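Local coordinates for signal transduction protein pmrD (Escherichia coli, PDB 4HN7) that interacts with the phosphorylated response regulator BasR to switch on BasR-activated genes and so induce polymyxin resistance in some natural isolates, at residues M20-D23 and I28-I31; I31-S36 and E78-V83; S47-Q50 and Y54-N57. All coordinates share one frame; numbering follows the deposited sequence.

Contact 1 of 3, residues M20-D23 and I28-I31; sequences MLCD and IKMI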
ATOM      1  N   MET A  20     -12.008 -10.607 -12.257  1.00 49.08           N
ATOM      2  CA  MET A  20     -11.589 -11.211 -13.453  1.00 54.65           C
ATOM      3  C   MET A  20     -10.590 -10.199 -14.019  1.00 52.08           C
ATOM      4  O   MET A  20     -10.814  -9.020 -13.993  1.00 52.95           O
ATOM      5  CB  MET A  20     -12.789 -11.452 -14.360  1.00 56.82           C
ATOM      6  CG  MET A  20     -12.589 -12.541 -15.406  1.00 64.61           C
ATOM      7  SD  MET A  20     -11.906 -12.008 -16.995  1.00 82.81           S
ATOM      8  CE  MET A  20     -13.409 -11.871 -17.955  1.00 81.02           C
ATOM      9  N   LEU A  21      -9.451 -10.685 -14.455  1.00 52.84           N
ATOM     10  CA  LEU A  21      -8.322  -9.865 -14.850  1.00 51.98           C
ATOM     11  C   LEU A  21      -7.870 -10.384 -16.185  1.00 47.87           C
ATOM     12  O   LEU A  21      -7.987 -11.531 -16.436  1.00 57.12           O
ATOM     13  CB  LEU A  21      -7.192 -10.076 -13.872  1.00 50.22           C
ATOM     14  CG  LEU A  21      -7.394  -9.734 -12.424  1.00 50.61           C
ATOM     15  CD1 LEU A  21      -6.217 -10.353 -11.713  1.00 51.32           C
ATOM     16  CD2 LEU A  21      -7.464  -8.223 -12.190  1.00 48.96           C
ATOM     17  N   CYS A  22      -7.404  -9.572 -17.090  1.00 48.37           N
ATOM     18  CA  CYS A  22      -6.713 -10.160 -18.190  1.00 54.50           C
ATOM     19  C   CYS A  22      -5.437  -9.370 -18.475  1.00 53.42           C
ATOM     20  O   CYS A  22      -5.396  -8.185 -18.218  1.00 58.91           O
ATOM     21  CB  CYS A  22      -7.615 -10.281 -19.377  1.00 56.93           C
ATOM     22  SG  CYS A  22      -7.648  -8.790 -20.342  1.00 73.00           S
ATOM     23  N   ASP A  23      -4.400 -10.069 -18.941  1.00 59.34           N
ATOM     24  CA  ASP A  23      -3.120  -9.499 -19.355  1.00 63.76           C
ATOM     25  C   ASP A  23      -3.285  -8.573 -20.620  1.00 72.69           C
ATOM     26  O   ASP A  23      -4.275  -8.666 -21.328  1.00 80.07           O
ATOM     27  CB  ASP A  23      -2.027 -10.636 -19.419  1.00 58.56           C
ATOM     28  CG  ASP A  23      -1.781 -11.223 -20.806  1.00 68.56           C
ATOM     29  OD1 ASP A  23      -0.595 -11.507 -21.125  1.00 79.81           O
ATOM     30  OD2 ASP A  23      -2.726 -11.437 -21.600  1.00 80.97           O
ATOM     31  N   ILE A  28      -4.335 -14.231 -21.685  1.00 56.33           N
ATOM     32  CA  ILE A  28      -4.502 -14.841 -20.391  1.00 54.92           C
ATOM     33  C   ILE A  28      -5.515 -14.096 -19.531  1.00 51.74           C
ATOM     34  O   ILE A  28      -5.374 -12.939 -19.319  1.00 52.93           O
ATOM     35  CB  ILE A  28      -3.155 -14.810 -19.689  1.00 52.18           C
ATOM     36  CG1 ILE A  28      -2.122 -15.454 -20.604  1.00 59.92           C
ATOM     37  CG2 ILE A  28      -3.240 -15.566 -18.390  1.00 57.18           C
ATOM     38  CD1 ILE A  28      -0.690 -15.114 -20.300  1.00 64.46           C
ATOM     39  N   LYS A  29      -6.541 -14.785 -19.044  1.00 52.75           N
ATOM     40  CA  LYS A  29      -7.571 -14.214 -18.221  1.00 48.49           C
ATOM     41  C   LYS A  29      -7.557 -15.039 -16.968  1.00 48.06           C
ATOM     42  O   LYS A  29      -7.346 -16.213 -17.056  1.00 56.52           O
ATOM     43  CB  LYS A  29      -8.904 -14.341 -18.917  1.00 53.93           C
ATOM     44  CG  LYS A  29      -8.843 -13.954 -20.374  1.00 67.24           C
ATOM     45  CD  LYS A  29     -10.211 -13.605 -20.930  1.00 76.49           C
ATOM     46  CE  LYS A  29     -10.150 -13.230 -22.412  1.00 92.09           C
ATOM     47  NZ  LYS A  29     -10.037 -11.748 -22.667  1.00103.92           N
ATOM     48  N   MET A  30      -7.724 -14.432 -15.802  1.00 49.29           N
ATOM     49  CA  MET A  30      -7.543 -15.106 -14.537  1.00 47.49           C
ATOM     50  C   MET A  30      -8.702 -14.647 -13.712  1.00 49.67           C
ATOM     51  O   MET A  30      -9.332 -13.683 -14.038  1.00 46.08           O
ATOM     52  CB  MET A  30      -6.247 -14.701 -13.819  1.00 52.76           C
ATOM     53  CG  MET A  30      -4.961 -15.040 -14.535  1.00 55.11           C
ATOM     54  SD  MET A  30      -4.447 -16.784 -14.580  1.00 62.67           S
ATOM     55  CE  MET A  30      -3.946 -16.961 -12.889  1.00 59.49           C
ATOM     56  N   ILE A  31      -9.003 -15.391 -12.672  1.00 48.71           N
ATOM     57  CA  ILE A  31      -9.927 -14.991 -11.677  1.00 47.46           C
ATOM     58  C   ILE A  31      -9.044 -14.866 -10.477  1.00 46.86           C
ATOM     59  O   ILE A  31      -8.190 -15.709 -10.259  1.00 50.71           O
ATOM     60  CB  ILE A  31     -10.972 -16.088 -11.411  1.00 50.97           C
ATOM     61  CG1 ILE A  31     -11.732 -16.308 -12.685  1.00 53.33           C
ATOM     62  CG2 ILE A  31     -11.892 -15.688 -10.234  1.00 54.78           C
ATOM     63  CD1 ILE A  31     -12.698 -17.460 -12.679  1.00 57.23           C
TER
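L21 and M30 sit opposite each other as the hydrogen-bonded pair of an antiparallel beta hairpin, strands 16-23 and 29-35, neighbours in the closed barrel of this small protein. L21 N gives its hydrogen to M30 O at 3.0 Å, and M30 N returns one to L21 O at the same length, closing the two-bond ring expected of such a pair. The next bond along, D23 N to I28 O, is 3.1 Å long. In the non-hydrogen-bonded pairs on either side of L21 and M30, CA atoms lean on the opposite carbonyls: M20 CA lies 3.4 Å from M30 O.

The faces differ. M20, C22, K29 and I31 point to the side where the helix 74-84 lies, and W77 of that helix touches both M20 and I31. L21 and M30 point to the other side; V5 meets L21, while W3 and A69 meet M30. On the first face C22 CB packs 4.0 Å from K29 CG, the aliphatic base of the lysine.

D23 is the side chain to follow. Its CB stays 4.1 Å from I28 O, hardly more than a neighbour of the backbone bond. A chi1 of 97°, well off the staggered +60°, then turns CG across to I28, near both its CB and its N, and the carboxylate divides its work. OD1 rests against the methyl CD1 of I28, whereas OD2 turns back to the I28 backbone. There the N-H of I28 points nearly straight at OD2, 3.2 Å from N, but it comes from above, 57° out of the carboxylate plane.

Contact 2 of 3, residues I31-S36 and E78-V83; sequences IAEVKS and ERQCKV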
ATOM      1  N   ILE A  31      -9.003 -15.391 -12.672  1.00 48.71           N
ATOM      2  CA  ILE A  31      -9.927 -14.991 -11.677  1.00 47.46           C
ATOM      3  C   ILE A  31      -9.044 -14.866 -10.477  1.00 46.86           C
ATOM      4  O   ILE A  31      -8.190 -15.709 -10.259  1.00 50.71           O
ATOM      5  CB  ILE A  31     -10.972 -16.088 -11.411  1.00 50.97           C
ATOM      6  CG1 ILE A  31     -11.732 -16.308 -12.685  1.00 53.33           C
ATOM      7  CG2 ILE A  31     -11.892 -15.688 -10.234  1.00 54.78           C
ATOM      8  CD1 ILE A  31     -12.698 -17.460 -12.679  1.00 57.23           C
ATOM      9  N   ALA A  32      -9.261 -13.841  -9.673  1.00 48.74           N
ATOM     10  CA  ALA A  32      -8.407 -13.635  -8.534  1.00 48.37           C
ATOM     11  C   ALA A  32      -9.183 -13.118  -7.365  1.00 47.05           C
ATOM     12  O   ALA A  32      -9.989 -12.264  -7.507  1.00 48.43           O
ATOM     13  CB  ALA A  32      -7.264 -12.704  -8.887  1.00 50.16           C
ATOM     14  N   GLU A  33      -8.857 -13.655  -6.207  1.00 52.07           N
ATOM     15  CA  GLU A  33      -9.391 -13.265  -4.961  1.00 57.10           C
ATOM     16  C   GLU A  33      -8.343 -12.329  -4.353  1.00 60.83           C
ATOM     17  O   GLU A  33      -7.173 -12.710  -4.171  1.00 49.95           O
ATOM     18  CB  GLU A  33      -9.565 -14.529  -4.149  1.00 70.67           C
ATOM     19  CG  GLU A  33     -10.521 -14.477  -2.971  1.00 87.11           C
ATOM     20  CD  GLU A  33     -10.972 -15.892  -2.562  1.00114.46           C
ATOM     21  OE1 GLU A  33     -10.355 -16.487  -1.626  1.00117.47           O
ATOM     22  OE2 GLU A  33     -11.925 -16.425  -3.203  1.00123.87           O
ATOM     23  N   VAL A  34      -8.741 -11.084  -4.079  1.00 56.53           N
ATOM     24  CA  VAL A  34      -7.790 -10.086  -3.661  1.00 52.16           C
ATOM     25  C   VAL A  34      -8.278  -9.456  -2.384  1.00 51.41           C
ATOM     26  O   VAL A  34      -9.381  -9.633  -2.023  1.00 52.85           O
ATOM     27  CB  VAL A  34      -7.521  -8.988  -4.742  1.00 49.99           C
ATOM     28  CG1 VAL A  34      -7.191  -9.589  -6.089  1.00 46.97           C
ATOM     29  CG2 VAL A  34      -8.690  -8.059  -4.884  1.00 53.96           C
ATOM     30  N   LYS A  35      -7.414  -8.713  -1.731  1.00 51.50           N
ATOM     31  CA  LYS A  35      -7.752  -7.989  -0.570  1.00 54.98           C
ATOM     32  C   LYS A  35      -7.134  -6.595  -0.713  1.00 53.26           C
ATOM     33  O   LYS A  35      -5.957  -6.478  -1.023  1.00 55.47           O
ATOM     34  CB  LYS A  35      -7.114  -8.711   0.597  1.00 62.12           C
ATOM     35  CG  LYS A  35      -7.496  -8.159   1.934  1.00 64.32           C
ATOM     36  CD  LYS A  35      -6.458  -8.506   2.994  1.00 77.10           C
ATOM     37  CE  LYS A  35      -6.976  -8.273   4.417  1.00 80.29           C
ATOM     38  NZ  LYS A  35      -7.962  -7.155   4.540  1.00 83.34           N
ATOM     39  N   SER A  36      -7.910  -5.548  -0.472  1.00 53.57           N
ATOM     40  CA  SER A  36      -7.367  -4.194  -0.527  1.00 56.34           C
ATOM     41  C   SER A  36      -8.140  -3.316   0.381  1.00 58.04           C
ATOM     42  O   SER A  36      -9.315  -3.541   0.609  1.00 62.94           O
ATOM     43  CB  SER A  36      -7.530  -3.586  -1.943  1.00 58.48           C
ATOM     44  OG  SER A  36      -6.960  -2.277  -2.023  1.00 60.59           O
ATOM     45  N   GLU A  78     -18.748 -17.906 -11.528  1.00 94.12           N
ATOM     46  CA  GLU A  78     -19.905 -18.040 -10.633  1.00 94.09           C
ATOM     47  C   GLU A  78     -19.621 -18.908  -9.416  1.00 85.65           C
ATOM     48  O   GLU A  78     -20.003 -18.546  -8.321  1.00 99.69           O
ATOM     49  CB  GLU A  78     -21.183 -18.475 -11.334  1.00108.87           C
ATOM     50  CG  GLU A  78     -22.447 -18.057 -10.552  1.00129.96           C
ATOM     51  CD  GLU A  78     -22.356 -16.683  -9.839  1.00139.38           C
ATOM     52  OE1 GLU A  78     -21.909 -15.689 -10.458  1.00148.23           O
ATOM     53  OE2 GLU A  78     -22.743 -16.579  -8.645  1.00142.15           O
ATOM     54  N   ARG A  79     -18.919 -20.014  -9.565  1.00 81.98           N
ATOM     55  CA  ARG A  79     -18.367 -20.682  -8.379  1.00 84.12           C
ATOM     56  C   ARG A  79     -17.707 -19.720  -7.366  1.00 89.24           C
ATOM     57  O   ARG A  79     -17.818 -19.925  -6.157  1.00 87.27           O
ATOM     58  CB  ARG A  79     -17.323 -21.713  -8.791  1.00 98.73           C
ATOM     59  CG  ARG A  79     -17.869 -23.098  -9.101  1.00110.55           C
ATOM     60  CD  ARG A  79     -16.749 -24.127  -9.256  1.00114.11           C
ATOM     61  NE  ARG A  79     -15.926 -24.259  -8.043  1.00121.89           N
ATOM     62  CZ  ARG A  79     -16.071 -25.185  -7.086  1.00143.20           C
ATOM     63  NH1 ARG A  79     -17.017 -26.130  -7.142  1.00153.35           N
ATOM     64  NH2 ARG A  79     -15.245 -25.169  -6.049  1.00144.40           N
ATOM     65  N   GLN A  80     -17.007 -18.692  -7.867  1.00 89.56           N
ATOM     66  CA  GLN A  80     -16.167 -17.786  -7.041  1.00 82.07           C
ATOM     67  C   GLN A  80     -16.870 -16.512  -6.556  1.00 81.55           C
ATOM     68  O   GLN A  80     -16.516 -15.952  -5.504  1.00 76.43           O
ATOM     69  CB  GLN A  80     -14.925 -17.397  -7.829  1.00 83.74           C
ATOM     70  CG  GLN A  80     -13.754 -18.278  -7.533  1.00 88.08           C
ATOM     71  CD  GLN A  80     -13.417 -18.194  -6.064  1.00 93.26           C
ATOM     72  OE1 GLN A  80     -13.246 -17.100  -5.504  1.00101.07           O
ATOM     73  NE2 GLN A  80     -13.354 -19.341  -5.420  1.00 99.14           N
ATOM     74  N   CYS A  81     -17.852 -16.059  -7.340  1.00 83.47           N
ATOM     75  CA  CYS A  81     -18.788 -15.009  -6.936  1.00 91.27           C
ATOM     76  C   CYS A  81     -19.851 -15.513  -5.926  1.00109.97           C
ATOM     77  O   CYS A  81     -20.696 -14.729  -5.470  1.00114.34           O
ATOM     78  CB  CYS A  81     -19.437 -14.363  -8.177  1.00 98.57           C
ATOM     79  SG  CYS A  81     -18.398 -13.081  -8.992  1.00110.13           S
ATOM     80  N   LYS A  82     -19.800 -16.817  -5.600  1.00126.66           N
ATOM     81  CA  LYS A  82     -20.483 -17.430  -4.422  1.00121.08           C
ATOM     82  C   LYS A  82     -19.692 -17.262  -3.090  1.00119.05           C
ATOM     83  O   LYS A  82     -20.176 -16.607  -2.158  1.00109.15           O
ATOM     84  CB  LYS A  82     -20.783 -18.929  -4.671  1.00112.13           C
ATOM     85  CG  LYS A  82     -21.869 -19.190  -5.708  1.00105.75           C
ATOM     86  CD  LYS A  82     -22.240 -20.664  -5.827  1.00103.28           C
ATOM     87  CE  LYS A  82     -22.849 -20.972  -7.196  1.00107.51           C
ATOM     88  NZ  LYS A  82     -23.843 -19.961  -7.674  1.00103.80           N
ATOM     89  N   VAL A  83     -18.494 -17.855  -3.009  1.00126.05           N
ATOM     90  CA  VAL A  83     -17.613 -17.705  -1.830  1.00130.00           C
ATOM     91  C   VAL A  83     -17.445 -16.220  -1.452  1.00138.86           C
ATOM     92  O   VAL A  83     -17.272 -15.904  -0.266  1.00148.39           O
ATOM     93  CB  VAL A  83     -16.204 -18.378  -1.999  1.00128.01           C
ATOM     94  CG1 VAL A  83     -16.311 -19.856  -2.352  1.00119.12           C
ATOM     95  CG2 VAL A  83     -15.336 -17.652  -3.030  1.00135.72           C
TER
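This is a light, side-chain-only contact between a barrel strand and the C-terminal helix that packs on the outside of the barrel: I31 and E33 of strand 29-35 face Q80 and V83 of helix 74-84. The two segments run almost in the same direction, 11° apart, with their axes 9.9 Å from each other, so long side chains have to bridge the gap.

I31 makes the apolar part. Its branch CG2 approaches the middle of the glutamine chain at CG of Q80, 4.2 Å away. W77 and E76, earlier in the same helix, also touch I31, and V18 on the neighbouring strand touches both I31 and Q80, which places this end of the contact in the layer between helix and sheet.

Two residues further on, E33 does the polar reaching. Its CG lies anti to the backbone N (chi1 -160°) and the chain stays extended beyond it, carrying the carboxylate out to the helix. The E33 chain crosses that of Q80 at about a right angle, bringing OE2 close to the end of the amide, whose plane is turned 38° from that of the carboxylate. The same OE2 also lies 3.6 Å from the methyl CG2 of V83, one helical turn beyond Q80.

Between Q80 and V83, C81 turns off to form the disulfide with C9 on strand 3-9. A covalent tie thus fixes the helix to the first strand while these side chains meet the third, an arrangement of a closed antiparallel barrel with a C-terminal helix packed against its wall.

Contact 3 of 3, residues S47-Q50 and Y54-N57; sequences SPLQ and YCIN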
ATOM      1  N   SER A  47      -0.510  -3.327 -11.178  1.00 49.01           N
ATOM      2  CA  SER A  47       0.860  -3.482 -11.607  1.00 47.76           C
ATOM      3  C   SER A  47       1.604  -4.088 -10.466  1.00 49.03           C
ATOM      4  O   SER A  47       1.429  -3.661  -9.342  1.00 53.63           O
ATOM      5  CB  SER A  47       1.417  -2.116 -11.926  1.00 47.83           C
ATOM      6  OG  SER A  47       0.329  -1.169 -11.933  1.00 67.69           O
ATOM      7  N   PRO A  48       2.457  -5.076 -10.744  1.00 50.23           N
ATOM      8  CA  PRO A  48       3.263  -5.733  -9.722  1.00 52.17           C
ATOM      9  C   PRO A  48       4.162  -4.797  -8.981  1.00 50.50           C
ATOM     10  O   PRO A  48       4.774  -3.982  -9.609  1.00 56.38           O
ATOM     11  CB  PRO A  48       4.121  -6.683 -10.516  1.00 49.89           C
ATOM     12  CG  PRO A  48       4.157  -6.090 -11.855  1.00 52.84           C
ATOM     13  CD  PRO A  48       2.823  -5.514 -12.086  1.00 52.73           C
ATOM     14  N   LEU A  49       4.180  -4.892  -7.657  1.00 51.60           N
ATOM     15  CA  LEU A  49       5.233  -4.315  -6.794  1.00 56.15           C
ATOM     16  C   LEU A  49       6.237  -5.383  -6.311  1.00 64.14           C
ATOM     17  O   LEU A  49       7.457  -5.262  -6.433  1.00 74.27           O
ATOM     18  CB  LEU A  49       4.630  -3.702  -5.521  1.00 50.67           C
ATOM     19  CG  LEU A  49       3.899  -2.383  -5.692  1.00 52.91           C
ATOM     20  CD1 LEU A  49       3.221  -1.940  -4.417  1.00 49.96           C
ATOM     21  CD2 LEU A  49       4.887  -1.334  -6.142  1.00 59.38           C
ATOM     22  N   GLN A  50       5.676  -6.419  -5.732  1.00 68.71           N
ATOM     23  CA  GLN A  50       6.391  -7.431  -5.025  1.00 74.66           C
ATOM     24  C   GLN A  50       5.574  -8.737  -5.194  1.00 87.70           C
ATOM     25  O   GLN A  50       4.770  -8.869  -6.149  1.00 99.32           O
ATOM     26  CB  GLN A  50       6.516  -6.982  -3.590  1.00 74.55           C
ATOM     27  CG  GLN A  50       6.730  -8.101  -2.625  1.00 82.81           C
ATOM     28  CD  GLN A  50       7.210  -7.608  -1.327  1.00 85.97           C
ATOM     29  OE1 GLN A  50       6.632  -7.939  -0.309  1.00 89.41           O
ATOM     30  NE2 GLN A  50       8.261  -6.802  -1.338  1.00 82.08           N
ATOM     31  N   TYR A  54       0.446  -5.695  -5.441  1.00 50.97           N
ATOM     32  CA  TYR A  54       0.144  -4.990  -6.696  1.00 49.08           C
ATOM     33  C   TYR A  54      -0.284  -3.604  -6.298  1.00 46.92           C
ATOM     34  O   TYR A  54      -0.618  -3.369  -5.165  1.00 51.79           O
ATOM     35  CB  TYR A  54      -0.979  -5.707  -7.471  1.00 42.68           C
ATOM     36  CG  TYR A  54      -0.474  -6.925  -8.206  1.00 41.24           C
ATOM     37  CD1 TYR A  54      -0.410  -8.128  -7.608  1.00 49.70           C
ATOM     38  CD2 TYR A  54      -0.062  -6.862  -9.498  1.00 48.31           C
ATOM     39  CE1 TYR A  54       0.070  -9.258  -8.264  1.00 42.91           C
ATOM     40  CE2 TYR A  54       0.414  -7.979 -10.165  1.00 47.46           C
ATOM     41  CZ  TYR A  54       0.482  -9.179  -9.512  1.00 47.71           C
ATOM     42  OH  TYR A  54       0.951 -10.331 -10.105  1.00 54.02           O
ATOM     43  N   CYS A  55      -0.206  -2.654  -7.202  1.00 52.08           N
ATOM     44  CA  CYS A  55      -0.803  -1.383  -6.937  1.00 47.70           C
ATOM     45  C   CYS A  55      -1.857  -1.119  -8.003  1.00 43.90           C
ATOM     46  O   CYS A  55      -1.877  -1.755  -9.040  1.00 49.16           O
ATOM     47  CB  CYS A  55       0.257  -0.292  -6.832  1.00 50.66           C
ATOM     48  SG  CYS A  55       1.420  -0.109  -8.190  1.00 54.13           S
ATOM     49  N   ILE A  56      -2.739  -0.179  -7.723  1.00 48.02           N
ATOM     50  CA  ILE A  56      -3.879   0.136  -8.564  1.00 49.33           C
ATOM     51  C   ILE A  56      -3.525   1.374  -9.359  1.00 44.49           C
ATOM     52  O   ILE A  56      -3.201   2.418  -8.790  1.00 44.99           O
ATOM     53  CB  ILE A  56      -5.152   0.353  -7.691  1.00 48.84           C
ATOM     54  CG1 ILE A  56      -5.413  -0.874  -6.793  1.00 47.52           C
ATOM     55  CG2 ILE A  56      -6.390   0.612  -8.557  1.00 48.47           C
ATOM     56  CD1 ILE A  56      -6.133  -0.529  -5.505  1.00 48.40           C
ATOM     57  N   ASN A  57      -3.553   1.265 -10.675  1.00 47.96           N
ATOM     58  CA  ASN A  57      -3.339   2.445 -11.573  1.00 43.18           C
ATOM     59  C   ASN A  57      -2.017   3.143 -11.245  1.00 46.21           C
ATOM     60  O   ASN A  57      -1.889   4.373 -11.184  1.00 50.31           O
ATOM     61  CB  ASN A  57      -4.482   3.425 -11.448  1.00 43.96           C
ATOM     62  CG  ASN A  57      -5.770   2.875 -11.934  1.00 43.45           C
ATOM     63  OD1 ASN A  57      -5.820   2.031 -12.827  1.00 45.68           O
ATOM     64  ND2 ASN A  57      -6.832   3.334 -11.333  1.00 43.58           N
TER
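S47 and C55 form the hydrogen-bonded pair of a second, shorter antiparallel hairpin, strands 45-50 and 53-56, at the end of the barrel's strand order. Both backbone amides are satisfied across the pair. S47 N donates to C55 O at 3.0 Å, and C55 N donates to S47 O at 2.9 Å. S47 O has a second visitor, since Y54 CA also approaches it, at 3.2 Å, as a CA-H...O contact.

P48, which has no N-H, and Y54 form the adjoining non-hydrogen-bonded pair, where their side chains diverge. Y54 uses its own backbone on its other flank, bonding to V64 of strand 63-71, and I56 does the same with H62. Beyond the strand, the amide of N57 is held from both ends, OD1 accepting from L45 N and ND2 making a weak bond to D44 OD2. At the opposite end of the hairpin Q50 turns outward, and its OE1 is hydrogen-bonded to K60 NZ of the second subunit. There too, L49 packs on Q50 of the second subunit, and Q50 on its L49.

The side chains add apolar cover. L49 CD1 comes to 4.2 Å from C55 CB on the side shared with S47, and T63 touches L49 as well. In Y54 the CG atom is anti to the carbonyl carbon (chi1 -78°), which lays one side of the ring along the S47-P48 peptide. The approach is oblique: Y54 CD2 lies 3.3 Å from P48 N, and the next ring atom, CE2, meets P48 CB at 3.9 Å.

Contacts 1 and 3 are antiparallel hairpins in one barrel, held mainly by backbone hydrogen bonds, whereas contact 2 rests on side chains alone. Contacts 1 and 2 share I31 and strand 29-35: the first ties that strand to its neighbour within the sheet, the second sets it against the helix outside. Contact 3 lies opposite contact 2 across the chain's centre, yet S36 OG and I56 CD1 meet. Half the touching residues of contact 1 are buried and none is exposed; contacts 2 and 3 each include an exposed one, V83 and P48. Q50 of contact 3 hydrogen-bonds to the second subunit, K35 of contact 2 packs on it, and contact 1 does not touch it.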